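Local atomic coordinates of C-type lectin domain family 4, member a4 (Mus musculus, PDB entry 3VYK), a protein that binds N-glycans bearing bisecting N-acetylglucosamine through a calcium-dependent C-type lectin domain, as an inhibitory receptor of dendritic cells. Residues 13-18 against 48-53; 23-28 against 37-42; 55-60 against 108-113; 71-74 against 80-83. All coordinates share one frame; numbering follows the deposited sequence.

Interaction 1: residues 13-18 against 48-53; sequences HCYFIL and QDFITS
Tyr15, on strand 13-19, packs against Phe50 and Ile51 of helix 45-53, one of the two helices of the C-type lectin fold. The strand here pairs with the C-terminal strand 121-128, so the contact sets the helix against the part of the domain where the two chain ends come together. The contact is purely apolar. Tyr15 has its CG anti to the carbonyl carbon (chi1 -62°), and this carries the ring out toward the helix. Phe50 answers with its CG anti to the backbone N and brings one corner of its ring forward: CE1 lies 3.7 Å from Tyr15 CD2 and 3.9 Å from Tyr15 CG. Phe50 CD1 sits over a face of the tyrosine ring, yet the two rings are inclined to each other at 58° with centroids 5.4 Å apart, an oblique pair. Farther along the tyrosine, Ile51 meets the ring with the tip of its extended branch, Ile51 CD1 standing 4.3 Å from Tyr15 CE1. The surroundings differ for the two helix residues. Phe50 stacks on Phe10 of strand 8-10, whereas Ile51 is buried among Val40 and Ile103. One turn on from Phe50, Ser53 folds its hydroxyl back along the chain, and Ser53 OG donates to Phe50 O at 2.8 Å.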
# COMPACT_ATOMS: atom_id res chain seq x y z
N HIS A 13 4.64 -11.82 -8.48
CA HIS A 13 5.26 -11.08 -7.38
C HIS A 13 5.26 -11.82 -6.06
O HIS A 13 4.51 -12.78 -5.85
CB HIS A 13 4.55 -9.74 -7.16
CG HIS A 13 4.72 -8.77 -8.29
ND1 HIS A 13 3.82 -8.66 -9.29
CD2 HIS A 13 5.71 -7.82 -8.55
CE1 HIS A 13 4.21 -7.70 -10.15
NE2 HIS A 13 5.38 -7.19 -9.70
N CYS A 14 6.13 -11.35 -5.17
CA CYS A 14 6.17 -11.75 -3.76
C CYS A 14 5.80 -10.56 -2.88
O CYS A 14 6.23 -9.43 -3.14
CB CYS A 14 7.57 -12.23 -3.37
SG CYS A 14 8.19 -13.61 -4.34
N TYR A 15 5.05 -10.85 -1.82
CA TYR A 15 4.52 -9.81 -0.93
C TYR A 15 4.94 -10.05 0.51
O TYR A 15 4.94 -11.18 0.99
CB TYR A 15 2.99 -9.76 -1.04
CG TYR A 15 2.54 -9.38 -2.43
CD1 TYR A 15 2.20 -8.08 -2.74
CD2 TYR A 15 2.49 -10.34 -3.45
CE1 TYR A 15 1.80 -7.72 -4.02
CE2 TYR A 15 2.11 -9.99 -4.74
CZ TYR A 15 1.75 -8.69 -5.02
OH TYR A 15 1.37 -8.34 -6.29
N PHE A 16 5.29 -8.98 1.21
CA PHE A 16 5.68 -9.07 2.61
C PHE A 16 4.82 -8.11 3.41
O PHE A 16 4.74 -6.92 3.08
CB PHE A 16 7.16 -8.72 2.80
CG PHE A 16 7.67 -8.97 4.19
CD1 PHE A 16 8.03 -10.25 4.59
CD2 PHE A 16 7.78 -7.93 5.10
CE1 PHE A 16 8.50 -10.49 5.88
CE2 PHE A 16 8.25 -8.15 6.39
CZ PHE A 16 8.60 -9.44 6.78
N ILE A 17 4.19 -8.63 4.46
CA ILE A 17 3.33 -7.83 5.32
C ILE A 17 4.16 -7.39 6.51
O ILE A 17 4.53 -8.22 7.35
CB ILE A 17 2.09 -8.63 5.78
CG1 ILE A 17 1.40 -9.35 4.60
CG2 ILE A 17 1.14 -7.73 6.58
CD1 ILE A 17 0.88 -8.45 3.49
N LEU A 18 4.47 -6.10 6.56
CA LEU A 18 5.35 -5.56 7.58
C LEU A 18 4.52 -5.23 8.82
O LEU A 18 3.98 -4.13 8.96
CB LEU A 18 6.08 -4.32 7.04
CG LEU A 18 7.50 -4.05 7.52
CD1 LEU A 18 8.17 -3.03 6.61
CD2 LEU A 18 7.51 -3.58 8.96
N GLN A 48 -5.59 -6.27 -5.04
CA GLN A 48 -6.19 -5.67 -3.85
C GLN A 48 -6.75 -6.73 -2.89
O GLN A 48 -6.42 -6.73 -1.71
CB GLN A 48 -7.28 -4.66 -4.24
CG GLN A 48 -8.06 -4.10 -3.07
CD GLN A 48 -7.33 -3.02 -2.30
OE1 GLN A 48 -6.23 -2.61 -2.68
NE2 GLN A 48 -7.94 -2.56 -1.22
N ASP A 49 -7.59 -7.64 -3.41
CA ASP A 49 -8.21 -8.67 -2.58
C ASP A 49 -7.20 -9.70 -2.04
O ASP A 49 -7.35 -10.19 -0.92
CB ASP A 49 -9.33 -9.38 -3.35
CG ASP A 49 -10.57 -8.52 -3.55
OD1 ASP A 49 -10.72 -7.49 -2.87
OD2 ASP A 49 -11.41 -8.87 -4.39
N PHE A 50 -6.18 -10.02 -2.83
CA PHE A 50 -5.10 -10.86 -2.34
C PHE A 50 -4.41 -10.19 -1.15
O PHE A 50 -4.19 -10.81 -0.12
CB PHE A 50 -4.07 -11.19 -3.44
CG PHE A 50 -2.84 -11.87 -2.89
CD1 PHE A 50 -1.69 -11.13 -2.57
CD2 PHE A 50 -2.84 -13.25 -2.65
CE1 PHE A 50 -0.58 -11.76 -2.04
CE2 PHE A 50 -1.73 -13.87 -2.13
CZ PHE A 50 -0.60 -13.13 -1.81
N ILE A 51 -4.08 -8.91 -1.31
CA ILE A 51 -3.37 -8.20 -0.26
C ILE A 51 -4.21 -8.13 1.01
O ILE A 51 -3.73 -8.50 2.10
CB ILE A 51 -2.93 -6.80 -0.72
CG1 ILE A 51 -1.83 -6.91 -1.78
CG2 ILE A 51 -2.46 -5.96 0.47
CD1 ILE A 51 -1.70 -5.69 -2.66
N THR A 52 -5.47 -7.72 0.90
CA THR A 52 -6.28 -7.55 2.12
C THR A 52 -6.56 -8.87 2.86
O THR A 52 -6.72 -8.86 4.07
CB THR A 52 -7.58 -6.76 1.88
OG1 THR A 52 -8.45 -7.50 1.02
CG2 THR A 52 -7.27 -5.40 1.29
N SER A 53 -6.59 -9.98 2.13
CA SER A 53 -6.75 -11.29 2.77
C SER A 53 -5.64 -11.58 3.78
O SER A 53 -5.83 -12.38 4.70
CB SER A 53 -6.82 -12.40 1.70
OG SER A 53 -5.53 -12.81 1.29

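Interaction 2: residues 23-28 against 37-42; sequences ASWNES and AHLVVI
The carbonyl oxygen Ser24 O is gripped twice by Ser28, the residue whose CB rests 4.2 Å from Leu39 CD2. Ser28 N and Ser28 OG each donate to Ser24 O at 2.8 Å, and they arrive from opposite faces of the carbonyl plane. The serine hydroxyl can do this because Ser28 OG lies beside its own backbone N (chi1 -64°), turned back along the helix. The same turn starts with a capping box: Ser24 OG accepts from Glu27 N at 3.2 Å, and Glu27 OE1 returns the favour by accepting from Ser24 N at 3.2 Å. With its start fixed in this way, helix 25-34 offers the indole of Trp25 to Leu39. Leu39 CD1 comes in over one face, 3.6 Å from the centroid of the five-membered ring and 26° off its normal, a CH-pi contact that leans toward the nitrogen: Leu39 CD1 is 3.3 Å from Trp25 NE1. The N-H itself is engaged with Ile63 O, so the indole is held by its N-H while the methyl presses on one face. Leu39 thus joins strand 38-39, which pairs with strand 121-128, to the first turn of helix 25-34, while Trp25 reaches Ile63 and Leu66 on strand 61-67 and meets Phe62 edge-to-face.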
# COMPACT_ATOMS: atom_id res chain seq x y z
N ALA A 23 6.12 2.65 11.03
CA ALA A 23 7.06 3.65 10.54
C ALA A 23 6.32 4.61 9.63
O ALA A 23 5.24 4.28 9.11
CB ALA A 23 8.19 2.97 9.78
N SER A 24 6.90 5.79 9.44
CA SER A 24 6.41 6.75 8.44
C SER A 24 6.48 6.17 7.03
O SER A 24 7.06 5.11 6.80
CB SER A 24 7.26 8.02 8.49
OG SER A 24 8.55 7.77 7.95
N TRP A 25 5.88 6.87 6.07
CA TRP A 25 5.93 6.41 4.69
C TRP A 25 7.35 6.28 4.19
O TRP A 25 7.73 5.23 3.66
CB TRP A 25 5.10 7.30 3.78
CG TRP A 25 5.01 6.73 2.39
CD1 TRP A 25 4.01 5.91 1.87
CD2 TRP A 25 5.99 6.88 1.31
NE1 TRP A 25 4.29 5.58 0.57
CE2 TRP A 25 5.47 6.13 0.18
CE3 TRP A 25 7.20 7.57 1.17
CZ2 TRP A 25 6.15 6.04 -1.03
CZ3 TRP A 25 7.87 7.48 -0.05
CH2 TRP A 25 7.36 6.74 -1.12
N ASN A 26 8.16 7.32 4.37
CA ASN A 26 9.54 7.29 3.88
C ASN A 26 10.37 6.18 4.55
O ASN A 26 11.11 5.47 3.87
CB ASN A 26 10.20 8.68 4.00
CG ASN A 26 9.92 9.56 2.79
OD1 ASN A 26 10.47 9.36 1.71
ND2 ASN A 26 9.06 10.54 2.97
N GLU A 27 10.21 6.01 5.86
CA GLU A 27 10.91 4.96 6.59
C GLU A 27 10.45 3.57 6.12
O GLU A 27 11.27 2.65 6.01
CB GLU A 27 10.72 5.11 8.10
CG GLU A 27 11.46 6.30 8.71
CD GLU A 27 10.96 6.64 10.11
OE1 GLU A 27 9.85 6.20 10.51
OE2 GLU A 27 11.69 7.37 10.83
N SER A 28 9.15 3.43 5.84
CA SER A 28 8.59 2.18 5.32
C SER A 28 9.15 1.82 3.96
O SER A 28 9.52 0.66 3.72
CB SER A 28 7.06 2.28 5.24
OG SER A 28 6.50 2.42 6.53
N ALA A 37 12.94 -4.57 -2.35
CA ALA A 37 11.52 -4.46 -2.69
C ALA A 37 11.07 -2.99 -2.66
O ALA A 37 11.88 -2.10 -2.44
CB ALA A 37 10.70 -5.28 -1.70
N HIS A 38 9.78 -2.74 -2.88
CA HIS A 38 9.21 -1.40 -2.75
C HIS A 38 7.83 -1.49 -2.18
O HIS A 38 7.21 -2.56 -2.21
CB HIS A 38 9.18 -0.68 -4.10
CG HIS A 38 8.42 -1.43 -5.18
ND1 HIS A 38 7.08 -1.37 -5.30
CD2 HIS A 38 8.87 -2.29 -6.18
CE1 HIS A 38 6.68 -2.15 -6.33
NE2 HIS A 38 7.78 -2.71 -6.87
N LEU A 39 7.31 -0.38 -1.66
CA LEU A 39 5.92 -0.37 -1.19
C LEU A 39 4.99 -0.79 -2.32
O LEU A 39 5.21 -0.45 -3.49
CB LEU A 39 5.54 1.00 -0.60
CG LEU A 39 6.14 1.28 0.78
CD1 LEU A 39 5.96 2.75 1.12
CD2 LEU A 39 5.51 0.42 1.86
N VAL A 40 3.95 -1.53 -1.96
CA VAL A 40 3.12 -2.22 -2.95
C VAL A 40 2.43 -1.29 -3.95
O VAL A 40 1.94 -0.22 -3.61
CB VAL A 40 2.12 -3.17 -2.25
CG1 VAL A 40 1.06 -2.40 -1.48
CG2 VAL A 40 1.51 -4.14 -3.24
N VAL A 41 2.42 -1.73 -5.20
CA VAL A 41 1.77 -1.03 -6.29
C VAL A 41 0.64 -1.94 -6.78
O VAL A 41 0.89 -3.08 -7.15
CB VAL A 41 2.79 -0.74 -7.42
CG1 VAL A 41 2.09 -0.29 -8.69
CG2 VAL A 41 3.80 0.31 -6.96
N ILE A 42 -0.60 -1.44 -6.74
CA ILE A 42 -1.78 -2.30 -6.90
C ILE A 42 -2.45 -2.01 -8.23
O ILE A 42 -2.92 -0.89 -8.46
CB ILE A 42 -2.74 -2.08 -5.72
CG1 ILE A 42 -2.04 -2.40 -4.40
CG2 ILE A 42 -3.99 -2.95 -5.88
CD1 ILE A 42 -2.82 -1.97 -3.17

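Interaction 3: residues 55-60 against 108-113; sequences LNTSAG and TGWGWN. With CA (calcium ion), chain C; MAN (alpha-D-mannopyranose), chain B; NAG (2-acetamido-2-deoxy-beta-D-glucopyranose), chain D; SO4 (sulfate ion), chain E.
Trp110, on strand 109-115, which leads into the calcium-dependent sugar site of the C-type lectin fold, leans against Leu55, Asn56 and Thr57 in the loop after helix 45-53. Along 108-113, Gly109 comes first, its positive phi of 115° bringing the chain past a sulfate, probably from the crystallisation liquor; Gly109 CA is 3.1 Å from sulfate O2. Trp110 N then donates to that same O2 at 2.7 Å. Trp110 CG stands anti to the carbonyl carbon (chi1 -72°), which swings the six-membered ring to the 55-60 loop although the first side-chain bond does not point there. Leu55 CD1 lies over a face of that ring, 4.3 Å from its centroid, and Leu55 CB closes to 3.6 Å from Trp110 CH2. Asn56 O meets the ring at its edge, 3.4 Å from Trp110 CH2, and Thr57 CG2 reaches Trp110 CZ2 at 3.6 Å. At the edge of the indole is a type I turn from Asn56 to Ala59, stiffened by an Asx turn in which Asn56 OD1 takes both Ser58 N and Ser58 OG. After Gly111 the strand runs on, and the Trp112 side chain is buried, its NE1 bonded to Gln48 OE1. Trp112, Asn113 and Asp114 are the WND motif of the family. Asn113 binds calcium together with Glu92, Asn94, Glu98 and Asp114, and mannose O3 and O4 complete the shell, each 2.4 Å from the calcium ion.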
# COMPACT_ATOMS: atom_id res chain seq x y z
N LEU A 55 -4.07 -9.22 5.71
CA LEU A 55 -3.91 -8.09 6.64
C LEU A 55 -4.71 -8.22 7.93
O LEU A 55 -5.77 -8.86 7.96
CB LEU A 55 -4.30 -6.78 5.95
CG LEU A 55 -3.60 -6.40 4.65
CD1 LEU A 55 -4.15 -5.07 4.17
CD2 LEU A 55 -2.08 -6.34 4.80
N ASN A 56 -4.22 -7.56 8.98
CA ASN A 56 -4.94 -7.47 10.24
C ASN A 56 -5.92 -6.31 10.20
O ASN A 56 -5.53 -5.18 9.88
CB ASN A 56 -3.93 -7.28 11.38
CG ASN A 56 -4.54 -7.47 12.76
OD1 ASN A 56 -5.54 -6.85 13.10
ND2 ASN A 56 -3.94 -8.35 13.55
N THR A 57 -7.19 -6.57 10.52
CA THR A 57 -8.22 -5.53 10.44
C THR A 57 -8.03 -4.38 11.43
O THR A 57 -8.65 -3.33 11.28
CB THR A 57 -9.65 -6.10 10.56
OG1 THR A 57 -9.83 -6.68 11.86
CG2 THR A 57 -9.91 -7.15 9.49
N SER A 58 -7.18 -4.58 12.44
CA SER A 58 -6.90 -3.52 13.41
C SER A 58 -5.80 -2.56 12.95
O SER A 58 -5.58 -1.53 13.59
CB SER A 58 -6.55 -4.11 14.79
OG SER A 58 -5.30 -4.76 14.76
N ALA A 59 -5.14 -2.88 11.84
CA ALA A 59 -3.96 -2.12 11.41
C ALA A 59 -4.15 -1.42 10.07
O ALA A 59 -4.98 -1.82 9.25
CB ALA A 59 -2.74 -3.03 11.35
N GLY A 60 -3.36 -0.38 9.85
CA GLY A 60 -3.30 0.32 8.56
C GLY A 60 -1.98 0.08 7.87
O GLY A 60 -0.93 -0.02 8.52
N THR A 108 -17.62 -0.91 6.28
CA THR A 108 -17.96 -1.15 4.88
C THR A 108 -16.92 -2.03 4.18
O THR A 108 -17.07 -2.35 3.00
CB THR A 108 -18.10 0.17 4.11
OG1 THR A 108 -16.97 1.00 4.40
CG2 THR A 108 -19.38 0.90 4.51
N GLY A 109 -15.86 -2.40 4.91
CA GLY A 109 -14.81 -3.28 4.39
C GLY A 109 -13.45 -2.62 4.26
O GLY A 109 -13.18 -1.60 4.88
N TRP A 110 -12.58 -3.24 3.46
CA TRP A 110 -11.25 -2.70 3.18
C TRP A 110 -11.28 -1.61 2.16
O TRP A 110 -12.13 -1.61 1.27
CB TRP A 110 -10.33 -3.81 2.68
CG TRP A 110 -9.94 -4.77 3.75
CD1 TRP A 110 -10.44 -6.06 3.97
CD2 TRP A 110 -8.92 -4.59 4.78
NE1 TRP A 110 -9.82 -6.65 5.03
CE2 TRP A 110 -8.90 -5.83 5.57
CE3 TRP A 110 -8.06 -3.55 5.13
CZ2 TRP A 110 -8.04 -6.00 6.65
CZ3 TRP A 110 -7.20 -3.73 6.22
CH2 TRP A 110 -7.19 -4.93 6.96
N GLY A 111 -10.34 -0.68 2.26
CA GLY A 111 -10.25 0.38 1.26
C GLY A 111 -9.04 1.27 1.48
O GLY A 111 -8.27 1.08 2.43
N TRP A 112 -8.90 2.24 0.59
CA TRP A 112 -7.79 3.19 0.65
C TRP A 112 -8.21 4.48 1.30
O TRP A 112 -9.32 4.98 1.07
CB TRP A 112 -7.29 3.53 -0.74
CG TRP A 112 -6.78 2.40 -1.58
CD1 TRP A 112 -6.52 1.07 -1.22
CD2 TRP A 112 -6.39 2.50 -2.99
NE1 TRP A 112 -6.05 0.37 -2.31
CE2 TRP A 112 -5.94 1.17 -3.39
CE3 TRP A 112 -6.40 3.54 -3.92
CZ2 TRP A 112 -5.51 0.91 -4.70
CZ3 TRP A 112 -5.97 3.25 -5.23
CH2 TRP A 112 -5.52 1.97 -5.59
N ASN A 113 -7.30 5.05 2.08
CA ASN A 113 -7.52 6.36 2.71
C ASN A 113 -6.25 7.17 2.60
O ASN A 113 -5.17 6.67 2.89
CB ASN A 113 -7.92 6.18 4.18
CG ASN A 113 -7.99 7.50 4.94
OD1 ASN A 113 -8.40 8.53 4.41
ND2 ASN A 113 -7.62 7.44 6.22
CA CA C . -8.22 10.89 4.43
C1 MAN B . -9.47 10.40 10.09
C2 MAN B . -8.31 10.17 9.12
C3 MAN B . -8.60 10.80 7.76
C4 MAN B . -9.93 10.29 7.24
C5 MAN B . -11.04 10.56 8.28
C6 MAN B . -12.40 10.02 7.83
O2 MAN B . -8.16 8.77 8.96
O3 MAN B . -7.67 10.52 6.72
O4 MAN B . -10.07 10.90 5.96
O5 MAN B . -10.69 9.97 9.52
O6 MAN B . -13.39 10.44 8.76
C1 NAG D . -7.32 8.13 9.91
C2 NAG D . -7.65 6.63 9.88
C3 NAG D . -6.73 5.83 10.80
C4 NAG D . -5.26 6.20 10.55
C5 NAG D . -5.06 7.72 10.55
C6 NAG D . -3.66 8.13 10.12
C7 NAG D . -10.01 6.29 9.29
C8 NAG D . -11.42 6.25 9.79
N2 NAG D . -9.07 6.51 10.21
O3 NAG D . -6.91 4.45 10.54
O4 NAG D . -4.44 5.61 11.52
O5 NAG D . -5.94 8.32 9.62
O6 NAG D . -2.75 8.13 11.19
O7 NAG D . -9.76 6.13 8.09
S SO4 E . -13.96 -6.10 1.33
O1 SO4 E . -12.82 -6.91 0.84
O2 SO4 E . -13.64 -5.59 2.68
O3 SO4 E . -15.19 -6.93 1.40
O4 SO4 E . -14.18 -4.94 0.42

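Interaction 4: residues 71-74 against 80-83; sequences RQWR and PYNK
Trp73 and Tyr81 meet near the calcium-binding end of the C-type lectin fold, where strand 73-75 passes beside the loop that follows it. The tight part is small and well defined. Trp73 CB sits squarely over the face of the tyrosine ring, 3.7 Å from its centroid and only 13° off the normal, a CH-pi contact. At the root of the tyrosine, Trp73 O lies 3.4 Å from Tyr81 CB, so the ring is covered by the tryptophan's backbone and first side-chain carbon rather than by its indole. Tyr81 gets there with its CG anti to the backbone N (chi1 -177°). The indole runs alongside, pointing the same way, and its five-membered ring is only obliquely related to the tyrosine ring, with planes at 42°. Farther out, Tyr81 OH bonds to Trp88 NE1, which ties the ring's polar end to a residue farther along the same loop. Beyond the indole, Trp73 CZ2 lies against one face of the Arg71 guanidinium, 3.5 Å above its plane; that group is bridged to Asp67 and to the calcium ligand Asp114. Arg71 is thus a second-shell residue of the metal site, and Trp73 supports it, its side chain about 8 Å from the calcium ion. The outer side is much looser: Pro80, Asn82 and Lys83 are exposed, and Tyr81 alone of its segment packs closely on the strand. Arg74, also exposed, folds back over the strand, and Arg74 NH1 donates to Trp73 O at 2.7 Å.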
# COMPACT_ATOMS: atom_id res chain seq x y z
N ARG A 71 -3.91 16.32 -6.07
CA ARG A 71 -4.63 15.06 -6.17
C ARG A 71 -4.25 14.27 -7.42
O ARG A 71 -5.06 13.53 -7.97
CB ARG A 71 -6.16 15.26 -6.06
CG ARG A 71 -6.62 16.18 -4.94
CD ARG A 71 -6.81 15.49 -3.59
NE ARG A 71 -5.57 15.17 -2.90
CZ ARG A 71 -5.51 14.62 -1.69
NH1 ARG A 71 -6.64 14.33 -1.03
NH2 ARG A 71 -4.34 14.35 -1.12
N GLN A 72 -2.99 14.42 -7.84
CA GLN A 72 -2.45 13.63 -8.96
C GLN A 72 -1.73 12.41 -8.40
O GLN A 72 -0.54 12.46 -8.05
CB GLN A 72 -1.52 14.48 -9.82
CG GLN A 72 -2.25 15.62 -10.51
CD GLN A 72 -1.31 16.56 -11.23
OE1 GLN A 72 -0.52 17.30 -10.61
NE2 GLN A 72 -1.41 16.56 -12.56
N TRP A 73 -2.49 11.32 -8.26
CA TRP A 73 -1.98 10.10 -7.62
C TRP A 73 -1.01 9.40 -8.53
O TRP A 73 -1.29 9.19 -9.72
CB TRP A 73 -3.12 9.17 -7.19
CG TRP A 73 -4.03 9.89 -6.22
CD1 TRP A 73 -5.25 10.48 -6.49
CD2 TRP A 73 -3.75 10.19 -4.81
NE1 TRP A 73 -5.76 11.09 -5.36
CE2 TRP A 73 -4.90 10.95 -4.33
CE3 TRP A 73 -2.70 9.90 -3.93
CZ2 TRP A 73 -4.98 11.40 -3.02
CZ3 TRP A 73 -2.80 10.35 -2.61
CH2 TRP A 73 -3.91 11.09 -2.17
N ARG A 74 0.15 9.06 -7.98
CA ARG A 74 1.22 8.43 -8.76
C ARG A 74 1.85 7.27 -8.01
O ARG A 74 2.11 7.36 -6.81
CB ARG A 74 2.30 9.45 -9.16
CG ARG A 74 1.80 10.63 -9.97
CD ARG A 74 1.38 10.20 -11.37
NE ARG A 74 0.93 11.32 -12.20
CZ ARG A 74 -0.34 11.69 -12.36
NH1 ARG A 74 -1.32 11.04 -11.75
NH2 ARG A 74 -0.64 12.72 -13.14
N PRO A 80 1.64 3.45 -14.71
CA PRO A 80 0.52 4.38 -14.77
C PRO A 80 -0.55 4.13 -13.72
O PRO A 80 -0.87 2.97 -13.40
CB PRO A 80 -0.04 4.16 -16.19
CG PRO A 80 1.06 3.52 -16.95
CD PRO A 80 1.81 2.68 -15.96
N TYR A 81 -1.08 5.22 -13.16
CA TYR A 81 -2.23 5.16 -12.26
C TYR A 81 -3.47 4.89 -13.10
O TYR A 81 -3.88 5.73 -13.89
CB TYR A 81 -2.35 6.47 -11.50
CG TYR A 81 -3.45 6.53 -10.48
CD1 TYR A 81 -3.38 5.79 -9.30
CD2 TYR A 81 -4.55 7.36 -10.67
CE1 TYR A 81 -4.39 5.87 -8.35
CE2 TYR A 81 -5.56 7.45 -9.72
CZ TYR A 81 -5.46 6.70 -8.57
OH TYR A 81 -6.47 6.77 -7.62
N ASN A 82 -4.04 3.70 -12.91
CA ASN A 82 -5.20 3.25 -13.67
C ASN A 82 -6.48 3.53 -12.88
O ASN A 82 -6.76 2.85 -11.89
CB ASN A 82 -5.08 1.76 -13.97
CG ASN A 82 -6.20 1.25 -14.87
OD1 ASN A 82 -7.10 2.01 -15.28
ND2 ASN A 82 -6.14 -0.04 -15.20
N LYS A 83 -7.24 4.51 -13.34
CA LYS A 83 -8.49 4.92 -12.68
C LYS A 83 -9.53 3.80 -12.64
O LYS A 83 -10.47 3.87 -11.85
CB LYS A 83 -9.08 6.17 -13.35
CG LYS A 83 -8.26 7.43 -13.12
CD LYS A 83 -8.90 8.65 -13.77
CE LYS A 83 -8.88 8.59 -15.29
NZ LYS A 83 -7.51 8.68 -15.87

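Interactions 1 and 2 are buried and mostly apolar, each setting one helix of the domain against strands of the same sheet; they touch where Val40 packs on Tyr15 and Ile51. Interaction 3 is a surface contact, yet the same strand also buries Trp112, and Gln48 of interaction 1 and Trp112 are joined by a probable hydrogen bond. Interaction 4, partly buried, is nested in the chain between the segments of interaction 3 and meets it only lightly, Tyr81 against Trp112. An aromatic ring takes part in all four, but charge gathers toward the calcium: Arg71 of interaction 4 bridges to Asp114, which follows Asn113 of interaction 3 in the metal site.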